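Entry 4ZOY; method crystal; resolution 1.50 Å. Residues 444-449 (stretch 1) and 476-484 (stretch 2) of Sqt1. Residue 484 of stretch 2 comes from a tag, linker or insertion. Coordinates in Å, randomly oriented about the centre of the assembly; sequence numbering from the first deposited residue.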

# COMPACT_ATOMS: atom_id res chain seq x y z
N GLU A 444 20.01 2.83 6.48
CA GLU A 444 19.48 4.02 5.81
C GLU A 444 19.92 3.99 4.37
O GLU A 444 21.09 3.68 4.10
N TRP A 445 19.03 4.35 3.45
CA TRP A 445 19.38 4.45 2.04
C TRP A 445 19.06 5.83 1.53
O TRP A 445 17.90 6.25 1.53
N LYS A 446 20.10 6.52 1.05
CA LYS A 446 19.96 7.89 0.57
C LYS A 446 20.14 7.95 -0.94
O LYS A 446 20.71 7.04 -1.53
N GLY A 447 19.62 9.00 -1.56
CA GLY A 447 19.76 9.15 -3.00
C GLY A 447 18.70 10.04 -3.59
O GLY A 447 18.94 10.74 -4.58
N HIS A 448 17.49 9.99 -3.03
CA HIS A 448 16.45 10.90 -3.47
C HIS A 448 16.72 12.28 -2.91
O HIS A 448 17.38 12.42 -1.88
N ARG A 449 16.20 13.30 -3.58
CA ARG A 449 16.16 14.61 -2.98
C ARG A 449 15.15 14.62 -1.85
O ARG A 449 14.17 13.84 -1.86
N ALA A 476 10.95 12.62 -9.53
CA ALA A 476 10.84 12.00 -10.86
C ALA A 476 11.88 10.93 -11.12
O ALA A 476 12.18 10.62 -12.27
N VAL A 477 12.42 10.36 -10.04
CA VAL A 477 13.43 9.32 -10.18
C VAL A 477 12.96 8.05 -9.47
O VAL A 477 12.20 8.11 -8.50
N VAL A 478 13.42 6.93 -10.01
CA VAL A 478 13.24 5.58 -9.46
C VAL A 478 14.61 5.06 -9.09
O VAL A 478 15.52 5.07 -9.93
N LEU A 479 14.79 4.63 -7.84
CA LEU A 479 16.10 4.14 -7.38
C LEU A 479 16.03 2.69 -6.94
O LEU A 479 14.97 2.19 -6.55
N VAL A 480 17.16 2.00 -7.02
CA VAL A 480 17.28 0.62 -6.56
C VAL A 480 18.32 0.56 -5.46
O VAL A 480 19.44 1.06 -5.64
N PHE A 481 17.96 -0.03 -4.33
CA PHE A 481 18.85 -0.17 -3.19
C PHE A 481 19.00 -1.64 -2.82
O PHE A 481 18.11 -2.45 -3.10
N GLU A 482 20.12 -2.00 -2.18
CA GLU A 482 20.28 -3.37 -1.69
C GLU A 482 20.63 -3.39 -0.22
O GLU A 482 21.29 -2.49 0.29
N ALA A 483 20.17 -4.43 0.48
CA ALA A 483 20.43 -4.57 1.90
C ALA A 483 21.79 -5.25 2.17
O ALA A 483 22.38 -5.03 3.22
N GLY A 484 22.25 -6.06 1.22
CA GLY A 484 23.56 -6.70 1.31
C GLY A 484 23.75 -7.77 2.37
O GLY A 484 24.82 -7.85 3.00

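The touching parts of the two stretches run antiparallel, their end-to-end directions 178° apart, and the CA atoms of Trp-445 and Phe-481 lie 7.0 Å from each other. That spacing leaves room for side chains rather than a backbone ladder, and the contact buries 424 Å² in total.

Glu-444 (chi1 m, chi2 t) stays out of reach of stretch 2. Trp-445 points toward it, with chi1 at -65° (m) and chi2 at -86°, and gives up more area than any other residue here. Its indole NE1 donates a hydrogen bond to the carbonyl O of Glu-482 at 3.0 Å, with an N-H...acceptor angle of 157°, so a buried polar group is satisfied by backbone near the ring plane. Phe-481, also m at chi1, packs reciprocally: Trp-445 CB sits 3.6 Å from the Phe-481 ring centroid, 11° off the normal, while Phe-481 CB lies 3.8 Å from the centroid of the indole five-membered ring. The two ring planes meet obliquely at 38°. Farther along the indole, CZ2 of Trp-445 reaches CB of Ala-483 at 4.2 Å.

Lys-446 is extended (m, t, t, t) and its CA-to-CB bond points away; its contribution is the backbone O, 3.3 Å from Phe-481 CE1 at the ring edge. At Gly-447, an ideal CB would lie 2.8 Å from Leu-479 CD1, a clash, and its phi/psi of 157/-34 independently calls for glycine.

His-448 leaves the backbone sideways, but with chi1 at -76° (m) and chi2 at -82° its ring comes nearer. Leu-479 (m, t), pointing toward stretch 1, places CD1 3.8 Å from the imidazole centroid, 19° off the normal, whereas Val-477 O approaches His-448 CE1 at the edge, 3.3 Å away. Both imidazole nitrogens have hydrogen-bond partners outside these stretches. Arg-449 makes no contact.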

# COMPACT_ATOMS: atom_id res chain seq x y z
CB GLU A 444 20.00 5.31 6.42
CG GLU A 444 19.65 5.61 7.83
CD GLU A 444 20.18 6.98 8.22
OE1 GLU A 444 21.39 7.24 8.02
OE2 GLU A 444 19.38 7.80 8.70
CB TRP A 445 18.62 3.41 1.22
CG TRP A 445 18.97 1.98 1.51
CD1 TRP A 445 19.99 1.26 0.96
CD2 TRP A 445 18.25 1.09 2.37
NE1 TRP A 445 19.97 -0.03 1.44
CE2 TRP A 445 18.91 -0.16 2.30
CE3 TRP A 445 17.13 1.22 3.19
CZ2 TRP A 445 18.48 -1.27 3.02
CZ3 TRP A 445 16.70 0.10 3.92
CH2 TRP A 445 17.38 -1.12 3.83
CB LYS A 446 20.97 8.79 1.28
CG LYS A 446 20.80 8.81 2.79
CD LYS A 446 21.85 9.71 3.46
CE LYS A 446 21.63 9.78 4.96
NZ LYS A 446 22.67 10.60 5.63
CB HIS A 448 15.06 10.44 -3.01
CG HIS A 448 14.51 9.29 -3.80
ND1 HIS A 448 13.88 9.45 -5.01
CD2 HIS A 448 14.48 7.96 -3.53
CE1 HIS A 448 13.51 8.27 -5.48
NE2 HIS A 448 13.85 7.35 -4.59
CB ARG A 449 15.82 15.69 -4.02
CG ARG A 449 17.00 16.06 -4.93
CD ARG A 449 16.56 16.19 -6.40
NE ARG A 449 15.59 17.25 -6.57
CZ ARG A 449 14.79 17.44 -7.62
NH1 ARG A 449 14.79 16.66 -8.70
NH2 ARG A 449 13.98 18.47 -7.57
CB ALA A 476 10.89 13.08 -11.98
CB VAL A 477 14.79 9.76 -9.60
CG1 VAL A 477 15.91 8.85 -10.09
CG2 VAL A 477 15.09 11.21 -9.99
CB VAL A 478 12.58 4.65 -10.49
CG1 VAL A 478 12.49 3.22 -9.97
CG2 VAL A 478 11.20 5.18 -10.92
CB LEU A 479 16.65 5.00 -6.23
CG LEU A 479 16.94 6.47 -6.54
CD1 LEU A 479 17.52 7.18 -5.34
CD2 LEU A 479 17.89 6.55 -7.74
CB VAL A 480 17.68 -0.34 -7.69
CG1 VAL A 480 17.76 -1.77 -7.15
CG2 VAL A 480 16.69 -0.27 -8.84
CB PHE A 481 18.31 0.59 -1.97
CG PHE A 481 18.19 2.08 -2.17
CD1 PHE A 481 19.32 2.88 -2.25
CD2 PHE A 481 16.95 2.70 -2.21
CE1 PHE A 481 19.22 4.25 -2.40
CE2 PHE A 481 16.84 4.07 -2.36
CZ PHE A 481 17.97 4.86 -2.45
CB GLU A 482 21.35 -4.11 -2.50
CG GLU A 482 22.73 -3.53 -2.37
CD GLU A 482 23.75 -4.29 -3.21
OE1 GLU A 482 23.36 -5.23 -3.93
OE2 GLU A 482 24.95 -3.94 -3.14
CB ALA A 483 19.30 -5.36 2.58